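Local coordinates for uncharacterized protein PSPTO_3016 (Pseudomonas syringae pv. tomato, PDB 3H9X) that probably binds DNA, as a member of the MmcQ/YjbR family with a "double wing" fold, although its cellular role remains uncharacterised, at residues M1-F6 with R58-D63; K12-K17 with S107-S112; A29-S34 with W39-M44. All coordinates share one frame; numbering follows the deposited sequence.

Interaction 3 is a buried beta hairpin, held by backbone hydrogen bonds and apolar side chains. Interaction 1 packs the start of helix 3-13 on the neighbouring strand 58-65 of the same sheet. It is partly buried, with apolar contact through F6 and I62 and a charged pair, R3 and D60. Interaction 2 lies further out, where the end of helix 3-13 meets helix 102-115, and it depends on a tyrosine and a glutamate. Helix 3-13 is common to interactions 1 and 2. F6 and I62 of the first touch I109 of the second. F31 of interaction 3 packs on F6, and Y40 meets T16 and S112 of interaction 2.

Interaction 1: residues M1-F6 with R58-D63; sequences MNRQQF and RVDVID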
loop_
_atom_site.group_PDB
_atom_site.type_symbol
_atom_site.label_atom_id
_atom_site.label_comp_id
_atom_site.label_asym_id
_atom_site.label_seq_id
_atom_site.Cartn_x
_atom_site.Cartn_y
_atom_site.Cartn_z
HETATM N N MSE A 1 -10.374 -2.116 6.178
HETATM C CA MSE A 1 -9.738 -3.328 5.610
HETATM C C MSE A 1 -8.441 -3.609 6.350
HETATM O O MSE A 1 -7.682 -2.686 6.655
HETATM C CB MSE A 1 -9.452 -3.118 4.127
HETATM C CG MSE A 1 -8.914 -4.340 3.405
HETATM SE SE MSE A 1 -8.453 -3.954 1.554
HETATM C CE MSE A 1 -6.670 -3.276 1.872
ATOM N N ASN A 2 -8.185 -4.886 6.635
ATOM C CA ASN A 2 -6.984 -5.276 7.369
ATOM C C ASN A 2 -6.011 -6.069 6.524
ATOM O O ASN A 2 -6.331 -6.468 5.407
ATOM C CB ASN A 2 -7.366 -6.100 8.603
ATOM C CG ASN A 2 -7.971 -7.437 8.238
ATOM O OD1 ASN A 2 -8.484 -8.150 9.092
ATOM N ND2 ASN A 2 -7.906 -7.787 6.958
ATOM N N ARG A 3 -4.835 -6.302 7.101
ATOM C CA ARG A 3 -3.747 -7.040 6.477
ATOM C C ARG A 3 -4.213 -8.321 5.790
ATOM O O ARG A 3 -3.855 -8.581 4.642
ATOM C CB ARG A 3 -2.691 -7.384 7.532
ATOM C CG ARG A 3 -1.404 -7.927 6.968
ATOM C CD ARG A 3 -0.497 -8.463 8.045
ATOM N NE ARG A 3 0.887 -8.442 7.599
ATOM C CZ ARG A 3 1.588 -7.328 7.404
ATOM N NH1 ARG A 3 1.029 -6.146 7.626
ATOM N NH2 ARG A 3 2.844 -7.383 6.969
ATOM N N GLN A 4 -5.012 -9.116 6.496
ATOM C CA GLN A 4 -5.535 -10.381 5.972
ATOM C C GLN A 4 -6.416 -10.194 4.736
ATOM O O GLN A 4 -6.131 -10.747 3.683
ATOM C CB GLN A 4 -6.354 -11.091 7.055
ATOM C CG GLN A 4 -5.869 -12.486 7.434
ATOM C CD GLN A 4 -5.812 -13.436 6.255
ATOM O OE1 GLN A 4 -4.899 -13.364 5.426
ATOM N NE2 GLN A 4 -6.791 -14.336 6.171
ATOM N N GLN A 5 -7.487 -9.415 4.878
ATOM C CA GLN A 5 -8.424 -9.174 3.782
ATOM C C GLN A 5 -7.743 -8.636 2.539
ATOM O O GLN A 5 -8.200 -8.870 1.416
ATOM C CB GLN A 5 -9.505 -8.199 4.219
ATOM C CG GLN A 5 -10.220 -8.624 5.475
ATOM C CD GLN A 5 -11.121 -7.539 5.993
ATOM O OE1 GLN A 5 -10.744 -6.367 6.021
ATOM N NE2 GLN A 5 -12.314 -7.917 6.426
ATOM N N PHE A 6 -6.657 -7.899 2.750
ATOM C CA PHE A 6 -5.895 -7.326 1.659
ATOM C C PHE A 6 -5.148 -8.387 0.870
ATOM O O PHE A 6 -5.375 -8.511 -0.322
ATOM C CB PHE A 6 -4.908 -6.290 2.187
ATOM C CG PHE A 6 -3.924 -5.825 1.157
ATOM C CD1 PHE A 6 -2.710 -6.487 0.978
ATOM C CD2 PHE A 6 -4.241 -4.772 0.305
ATOM C CE1 PHE A 6 -1.842 -6.111 -0.040
ATOM C CE2 PHE A 6 -3.380 -4.394 -0.712
ATOM C CZ PHE A 6 -2.180 -5.063 -0.885
ATOM N N ARG A 58 1.871 0.341 16.678
ATOM C CA ARG A 58 2.261 -0.015 15.314
ATOM C C ARG A 58 1.001 0.132 14.425
ATOM O O ARG A 58 -0.132 0.225 14.932
ATOM C CB ARG A 58 2.727 -1.480 15.222
ATOM C CG ARG A 58 3.491 -2.083 16.408
ATOM C CD ARG A 58 4.978 -2.061 16.190
ATOM N NE ARG A 58 5.310 -2.418 14.821
ATOM C CZ ARG A 58 6.544 -2.364 14.320
ATOM N NH1 ARG A 58 7.565 -1.968 15.073
ATOM N NH2 ARG A 58 6.766 -2.701 13.057
ATOM N N VAL A 59 1.211 0.136 13.106
ATOM C CA VAL A 59 0.120 0.220 12.116
ATOM C C VAL A 59 0.448 -0.622 10.858
ATOM O O VAL A 59 1.618 -0.856 10.540
ATOM C CB VAL A 59 -0.146 1.686 11.647
ATOM C CG1 VAL A 59 -0.742 2.505 12.780
ATOM C CG2 VAL A 59 1.139 2.328 11.157
ATOM N N ASP A 60 -0.576 -1.102 10.161
ATOM C CA ASP A 60 -0.348 -1.854 8.934
ATOM C C ASP A 60 -0.772 -0.953 7.795
ATOM O O ASP A 60 -1.909 -0.487 7.763
ATOM C CB ASP A 60 -1.158 -3.151 8.907
ATOM C CG ASP A 60 -0.375 -4.339 9.442
ATOM O OD1 ASP A 60 0.635 -4.111 10.152
ATOM O OD2 ASP A 60 -0.780 -5.494 9.154
ATOM N N VAL A 61 0.147 -0.713 6.862
ATOM C CA VAL A 61 -0.107 0.169 5.726
ATOM C C VAL A 61 0.273 -0.489 4.396
ATOM O O VAL A 61 1.048 -1.435 4.367
ATOM C CB VAL A 61 0.688 1.526 5.903
ATOM C CG1 VAL A 61 0.449 2.078 7.294
ATOM C CG2 VAL A 61 2.198 1.313 5.690
ATOM N N ILE A 62 -0.306 -0.003 3.303
ATOM C CA ILE A 62 0.044 -0.509 1.986
ATOM C C ILE A 62 0.419 0.689 1.139
ATOM O O ILE A 62 -0.201 1.754 1.227
ATOM C CB ILE A 62 -1.094 -1.235 1.264
ATOM C CG1 ILE A 62 -2.342 -0.370 1.273
ATOM C CG2 ILE A 62 -1.294 -2.611 1.867
ATOM C CD1 ILE A 62 -3.418 -0.848 0.359
ATOM N N ASP A 63 1.457 0.515 0.328
ATOM C CA ASP A 63 1.918 1.565 -0.560
ATOM C C ASP A 63 1.447 1.219 -1.948
ATOM O O ASP A 63 1.597 0.084 -2.405
ATOM C CB ASP A 63 3.430 1.673 -0.501
ATOM C CG ASP A 63 3.885 2.595 0.610
ATOM O OD1 ASP A 63 3.205 2.663 1.661
ATOM O OD2 ASP A 63 4.928 3.247 0.448
#
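One face of the F6 ring is covered by I62. I62 CG2 sits over the centre of the F6 ring, 3.8 Å from its centroid and 11° off the normal, a CH-pi contact. I62 CD1 reaches the ring atom F6 CE2 at 3.7 Å. The F6 ring also meets F31 edge-to-face. The other flat group is the R3 guanidinium, with D60 OD2 at its edge, near its plane. This is helix-on-sheet packing in the alpha/beta "double wing" fold: helix 3-13 lies against strand 58-65.

The F6 side chain points at the strand, with CG anti to the backbone N (chi1 170°). I109 of helix 102-115 touches both F6 and I62, and the selenomethionine M1 adds a looser apolar contact, CE to I62 CD1 at 4.3 Å.

R3 and D60, both partly exposed, form a salt bridge. The R3 chain runs extended from CG to NE and passes D60 at about a right angle, with the two flat groups turned 54° apart. The modelled bond is very short, so its exact length is doubtful. D60 OD1 also lies close to D45, a like charge that R3 may help offset.

The helix starts at N2, its N-cap. F6 N donates to N2 O at 3.0 Å. As in one half of a capping box, N2 N donates to Q5 OE1, also at 3.0 Å.

Interaction 2: residues K12-K17 with S107-S112; sequences KKYDTK and SLIEDS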
loop_
_atom_site.group_PDB
_atom_site.type_symbol
_atom_site.label_atom_id
_atom_site.label_comp_id
_atom_site.label_asym_id
_atom_site.label_seq_id
_atom_site.Cartn_x
_atom_site.Cartn_y
_atom_site.Cartn_z
ATOM N N LYS A 12 -7.054 -13.173 -5.223
ATOM C CA LYS A 12 -8.216 -13.462 -6.050
ATOM C C LYS A 12 -8.351 -12.536 -7.257
ATOM O O LYS A 12 -8.464 -13.004 -8.382
ATOM C CB LYS A 12 -9.489 -13.393 -5.201
ATOM C CG LYS A 12 -9.437 -14.212 -3.923
ATOM C CD LYS A 12 -9.269 -15.707 -4.185
ATOM C CE LYS A 12 -10.529 -16.329 -4.780
ATOM N NZ LYS A 12 -10.412 -17.807 -4.954
ATOM N N LYS A 13 -8.336 -11.228 -7.022
ATOM C CA LYS A 13 -8.488 -10.263 -8.105
ATOM C C LYS A 13 -7.304 -10.143 -9.033
ATOM O O LYS A 13 -7.420 -9.539 -10.093
ATOM C CB LYS A 13 -8.801 -8.868 -7.557
ATOM C CG LYS A 13 -10.290 -8.568 -7.380
ATOM C CD LYS A 13 -11.000 -8.234 -8.693
ATOM C CE LYS A 13 -10.558 -6.888 -9.240
ATOM N NZ LYS A 13 -9.100 -6.896 -9.503
ATOM N N TYR A 14 -6.163 -10.699 -8.651
ATOM C CA TYR A 14 -4.989 -10.587 -9.505
ATOM C C TYR A 14 -4.206 -11.878 -9.567
ATOM O O TYR A 14 -3.280 -12.002 -10.359
ATOM C CB TYR A 14 -4.075 -9.454 -9.014
ATOM C CG TYR A 14 -4.735 -8.088 -9.005
ATOM C CD1 TYR A 14 -5.007 -7.413 -10.187
ATOM C CD2 TYR A 14 -5.144 -7.505 -7.816
ATOM C CE1 TYR A 14 -5.680 -6.186 -10.183
ATOM C CE2 TYR A 14 -5.813 -6.286 -7.794
ATOM C CZ TYR A 14 -6.085 -5.630 -8.977
ATOM O OH TYR A 14 -6.784 -4.437 -8.946
ATOM N N ASP A 15 -4.572 -12.841 -8.730
ATOM C CA ASP A 15 -3.876 -14.121 -8.721
ATOM C C ASP A 15 -2.372 -13.924 -8.489
ATOM O O ASP A 15 -1.541 -14.569 -9.119
ATOM C CB ASP A 15 -4.117 -14.825 -10.056
ATOM C CG ASP A 15 -3.936 -16.320 -9.963
ATOM O OD1 ASP A 15 -2.776 -16.782 -9.915
ATOM O OD2 ASP A 15 -4.965 -17.030 -9.925
ATOM N N THR A 16 -2.042 -13.030 -7.563
ATOM C CA THR A 16 -0.657 -12.715 -7.219
ATOM C C THR A 16 -0.302 -13.281 -5.850
ATOM O O THR A 16 -1.078 -13.150 -4.902
ATOM C CB THR A 16 -0.425 -11.184 -7.154
ATOM O OG1 THR A 16 -0.780 -10.580 -8.406
ATOM C CG2 THR A 16 1.027 -10.880 -6.840
ATOM N N LYS A 17 0.871 -13.905 -5.747
ATOM C CA LYS A 17 1.331 -14.463 -4.475
ATOM C C LYS A 17 2.256 -13.441 -3.810
ATOM O O LYS A 17 3.172 -12.920 -4.443
ATOM C CB LYS A 17 2.045 -15.809 -4.702
ATOM C CG LYS A 17 3.472 -15.941 -4.132
ATOM C CD LYS A 17 4.544 -15.364 -5.082
ATOM C CE LYS A 17 5.935 -15.289 -4.432
ATOM N NZ LYS A 17 6.413 -16.576 -3.835
ATOM N N SER A 107 -10.084 0.309 -5.742
ATOM C CA SER A 107 -9.848 1.059 -6.967
ATOM C C SER A 107 -8.403 1.548 -7.016
ATOM O O SER A 107 -7.769 1.497 -8.076
ATOM C CB SER A 107 -10.823 2.236 -7.073
ATOM O OG SER A 107 -10.700 3.111 -5.973
ATOM N N LEU A 108 -7.881 2.004 -5.874
ATOM C CA LEU A 108 -6.492 2.473 -5.783
ATOM C C LEU A 108 -5.539 1.299 -6.068
ATOM O O LEU A 108 -4.528 1.461 -6.766
ATOM C CB LEU A 108 -6.225 3.076 -4.397
ATOM C CG LEU A 108 -6.931 4.415 -4.102
ATOM C CD1 LEU A 108 -6.825 4.774 -2.623
ATOM C CD2 LEU A 108 -6.326 5.507 -4.941
ATOM N N ILE A 109 -5.878 0.119 -5.537
ATOM C CA ILE A 109 -5.095 -1.096 -5.782
ATOM C C ILE A 109 -5.093 -1.337 -7.309
ATOM O O ILE A 109 -4.086 -1.766 -7.866
ATOM C CB ILE A 109 -5.722 -2.381 -5.138
ATOM C CG1 ILE A 109 -6.001 -2.201 -3.637
ATOM C CG2 ILE A 109 -4.788 -3.569 -5.372
ATOM C CD1 ILE A 109 -4.791 -2.235 -2.733
ATOM N N GLU A 110 -6.230 -1.083 -7.966
ATOM C CA GLU A 110 -6.356 -1.268 -9.413
ATOM C C GLU A 110 -5.510 -0.243 -10.158
ATOM O O GLU A 110 -4.769 -0.582 -11.076
ATOM C CB GLU A 110 -7.826 -1.144 -9.852
ATOM C CG GLU A 110 -8.090 -1.360 -11.365
ATOM C CD GLU A 110 -7.575 -2.706 -11.896
ATOM O OE1 GLU A 110 -7.923 -3.755 -11.318
ATOM O OE2 GLU A 110 -6.829 -2.715 -12.900
ATOM N N ASP A 111 -5.622 1.013 -9.755
ATOM C CA ASP A 111 -4.855 2.076 -10.377
ATOM C C ASP A 111 -3.350 1.790 -10.334
ATOM O O ASP A 111 -2.660 1.969 -11.334
ATOM C CB ASP A 111 -5.178 3.399 -9.690
ATOM C CG ASP A 111 -6.505 3.972 -10.145
ATOM O OD1 ASP A 111 -7.443 3.189 -10.436
ATOM O OD2 ASP A 111 -6.620 5.211 -10.199
ATOM N N SER A 112 -2.844 1.344 -9.182
ATOM C CA SER A 112 -1.420 1.024 -9.012
ATOM C C SER A 112 -1.049 -0.164 -9.892
ATOM O O SER A 112 0.059 -0.231 -10.425
ATOM C CB SER A 112 -1.130 0.698 -7.539
ATOM O OG SER A 112 0.232 0.459 -7.311
#
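Y14 extends its ring over to helix 102-115 and lays its hydroxyl end against E110. Y14 OH donates a hydrogen bond to E110 OE1, 2.7 Å away. The oxygen is met from above the carboxylate plane, 57° out of it. Ring and carboxylate are turned 39° against each other, and E110 OE1 lies at the ring edge, near the ring plane.

The glutamate bends back to take this bond. E110 CG lies opposite the backbone N, and the chain then turns at chi2, 56°, which brings OE1 round to the phenol. The other oxygen, OE2, has its own partner in Q114 NE2. Each carboxylate oxygen is therefore engaged, and the rotation of the group is probably restrained.

I109 gives the apolar part of the contact. Its CG2 branch approaches the ring obliquely, 3.8 Å from Y14 CE2. The end of the other branch leads away from Y14. I109 also touches L64 of strand 58-65, so it sits between the helices and the sheet. Y9 and F113 add further aromatic packing around Y14.

K13 stands beside Y14. Its bent chain places NZ 3.3 Å above the plane of the tyrosine ring, offset toward the rim. From there K13 NZ makes a long salt bridge to E110 OE1, at 3.8 Å.

Y14 is the first residue to leave helical geometry after helix 3-13. The contact joins the C-terminal end of helix 3-13 to the side of helix 102-115, the two longest helices of the YjbR alpha/beta fold.

Interaction 3: residues A29-S34 with W39-M44; sequences AVFRHS and WYALLM
A beta hairpin pairs strand 29-32 with strand 39-47, and a classic beta bulge interrupts its register. At the regular end, A29 and L43 form an antiparallel hydrogen-bonded pair. A29 N donates to L43 O at 2.8 Å, and L43 N donates to A29 O at 2.7 Å. Next, F31 N donates to A41 O. At the bulge, Y40 and A41 both face F31. Y40 N gives F31 O a nearly straight bond of 2.8 Å at 168°, while the bond from A41 N to the same oxygen is weak.

V30 and W39 lie on one face of the sheet. The V30 methyl CG1 sits over the indole, 3.5 Å from the centroid of the six-membered ring and 6° off its normal. R32 CB packs obliquely on W39 CD1 at 3.9 Å, and its guanidinium turns to a salt bridge with D19.

F31, A41 and L43 share the other face, toward helix 3-13. F31 CB is 3.7 Å from A41 CB and lies over one face of the Y40 ring, offset toward the rim. Y40 CG takes the position between backbone N and carbonyl carbon (chi1 71°), which swings the ring across F31 O. H33 meets that ring obliquely. This is a bulged antiparallel hairpin, with strand 29-32 outermost in the sheet of the "double wing" fold.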
loop_
_atom_site.group_PDB
_atom_site.type_symbol
_atom_site.label_atom_id
_atom_site.label_comp_id
_atom_site.label_asym_id
_atom_site.label_seq_id
_atom_site.Cartn_x
_atom_site.Cartn_y
_atom_site.Cartn_z
ATOM N N ALA A 29 5.641 -7.182 2.760
ATOM C CA ALA A 29 5.334 -8.031 1.618
ATOM C C ALA A 29 5.067 -7.174 0.395
ATOM O O ALA A 29 4.349 -6.185 0.480
ATOM C CB ALA A 29 4.120 -8.881 1.917
ATOM N N VAL A 30 5.650 -7.541 -0.744
ATOM C CA VAL A 30 5.427 -6.783 -1.974
ATOM C C VAL A 30 4.560 -7.575 -2.948
ATOM O O VAL A 30 4.505 -8.799 -2.892
ATOM C CB VAL A 30 6.775 -6.357 -2.682
ATOM C CG1 VAL A 30 7.682 -5.642 -1.704
ATOM C CG2 VAL A 30 7.470 -7.544 -3.286
ATOM N N PHE A 31 3.856 -6.861 -3.816
ATOM C CA PHE A 31 3.003 -7.497 -4.807
ATOM C C PHE A 31 3.421 -6.977 -6.168
ATOM O O PHE A 31 3.350 -5.774 -6.423
ATOM C CB PHE A 31 1.532 -7.168 -4.551
ATOM C CG PHE A 31 1.012 -7.727 -3.262
ATOM C CD1 PHE A 31 1.475 -7.239 -2.045
ATOM C CD2 PHE A 31 0.084 -8.764 -3.259
ATOM C CE1 PHE A 31 1.029 -7.776 -0.846
ATOM C CE2 PHE A 31 -0.372 -9.312 -2.065
ATOM C CZ PHE A 31 0.102 -8.815 -0.855
ATOM N N ARG A 32 3.873 -7.872 -7.038
ATOM C CA ARG A 32 4.296 -7.453 -8.365
ATOM C C ARG A 32 3.717 -8.323 -9.467
ATOM O O ARG A 32 3.031 -9.311 -9.202
ATOM C CB ARG A 32 5.817 -7.464 -8.463
ATOM C CG ARG A 32 6.439 -8.836 -8.367
ATOM C CD ARG A 32 7.114 -9.042 -7.029
ATOM N NE ARG A 32 7.839 -10.306 -7.006
ATOM C CZ ARG A 32 8.909 -10.566 -7.753
ATOM N NH1 ARG A 32 9.507 -11.747 -7.674
ATOM N NH2 ARG A 32 9.389 -9.644 -8.570
ATOM N N HIS A 33 3.984 -7.924 -10.707
ATOM C CA HIS A 33 3.518 -8.658 -11.880
ATOM C C HIS A 33 4.525 -9.744 -12.216
ATOM O O HIS A 33 5.717 -9.602 -11.938
ATOM C CB HIS A 33 3.388 -7.746 -13.101
ATOM C CG HIS A 33 2.400 -6.635 -12.938
ATOM N ND1 HIS A 33 2.723 -5.439 -12.333
ATOM C CD2 HIS A 33 1.108 -6.528 -13.325
ATOM C CE1 HIS A 33 1.670 -4.642 -12.359
ATOM N NE2 HIS A 33 0.676 -5.275 -12.955
ATOM N N SER A 34 4.051 -10.821 -12.831
ATOM C CA SER A 34 4.928 -11.918 -13.197
ATOM C C SER A 34 5.718 -11.524 -14.443
ATOM O O SER A 34 6.785 -12.078 -14.724
ATOM C CB SER A 34 4.097 -13.173 -13.452
ATOM O OG SER A 34 4.933 -14.311 -13.553
ATOM N N TRP A 39 6.615 -3.778 -8.825
ATOM C CA TRP A 39 5.831 -3.703 -7.598
ATOM C C TRP A 39 4.660 -2.776 -7.814
ATOM O O TRP A 39 4.827 -1.707 -8.392
ATOM C CB TRP A 39 6.674 -3.129 -6.460
ATOM C CG TRP A 39 7.860 -3.946 -6.075
ATOM C CD1 TRP A 39 8.345 -5.063 -6.710
ATOM C CD2 TRP A 39 8.710 -3.724 -4.950
ATOM N NE1 TRP A 39 9.436 -5.546 -6.044
ATOM C CE2 TRP A 39 9.686 -4.743 -4.959
ATOM C CE3 TRP A 39 8.743 -2.762 -3.927
ATOM C CZ2 TRP A 39 10.687 -4.827 -3.987
ATOM C CZ3 TRP A 39 9.736 -2.849 -2.962
ATOM C CH2 TRP A 39 10.693 -3.873 -3.000
ATOM N N TYR A 40 3.480 -3.171 -7.345
ATOM C CA TYR A 40 2.304 -2.324 -7.481
ATOM C C TYR A 40 1.611 -2.182 -6.130
ATOM O O TYR A 40 0.607 -1.502 -6.007
ATOM C CB TYR A 40 1.358 -2.902 -8.555
ATOM C CG TYR A 40 0.636 -4.186 -8.184
ATOM C CD1 TYR A 40 -0.518 -4.157 -7.398
ATOM C CD2 TYR A 40 1.103 -5.428 -8.619
ATOM C CE1 TYR A 40 -1.194 -5.334 -7.047
ATOM C CE2 TYR A 40 0.432 -6.616 -8.271
ATOM C CZ TYR A 40 -0.718 -6.557 -7.480
ATOM O OH TYR A 40 -1.382 -7.706 -7.099
ATOM N N ALA A 41 2.195 -2.818 -5.119
ATOM C CA ALA A 41 1.670 -2.818 -3.761
ATOM C C ALA A 41 2.752 -3.233 -2.749
ATOM O O ALA A 41 3.428 -4.250 -2.932
ATOM C CB ALA A 41 0.488 -3.774 -3.674
ATOM N N LEU A 42 2.906 -2.438 -1.688
ATOM C CA LEU A 42 3.887 -2.696 -0.632
ATOM C C LEU A 42 3.176 -2.740 0.726
ATOM O O LEU A 42 2.742 -1.710 1.254
ATOM C CB LEU A 42 4.933 -1.580 -0.591
ATOM C CG LEU A 42 6.396 -1.878 -0.232
ATOM C CD1 LEU A 42 7.029 -0.573 0.223
ATOM C CD2 LEU A 42 6.527 -2.923 0.856
ATOM N N LEU A 43 3.071 -3.937 1.286
ATOM C CA LEU A 43 2.425 -4.138 2.568
ATOM C C LEU A 43 3.493 -4.083 3.643
ATOM O O LEU A 43 4.509 -4.757 3.528
ATOM C CB LEU A 43 1.748 -5.506 2.585
ATOM C CG LEU A 43 1.098 -5.950 3.883
ATOM C CD1 LEU A 43 -0.071 -5.065 4.162
ATOM C CD2 LEU A 43 0.680 -7.395 3.779
HETATM N N MSE A 44 3.268 -3.278 4.679
HETATM C CA MSE A 44 4.221 -3.156 5.777
HETATM C C MSE A 44 3.560 -2.931 7.115
HETATM O O MSE A 44 2.485 -2.357 7.203
HETATM C CB MSE A 44 5.159 -1.981 5.558
HETATM C CG MSE A 44 6.043 -2.064 4.346
HETATM SE SE MSE A 44 7.078 -0.410 4.152
HETATM C CE MSE A 44 5.766 0.653 3.219
#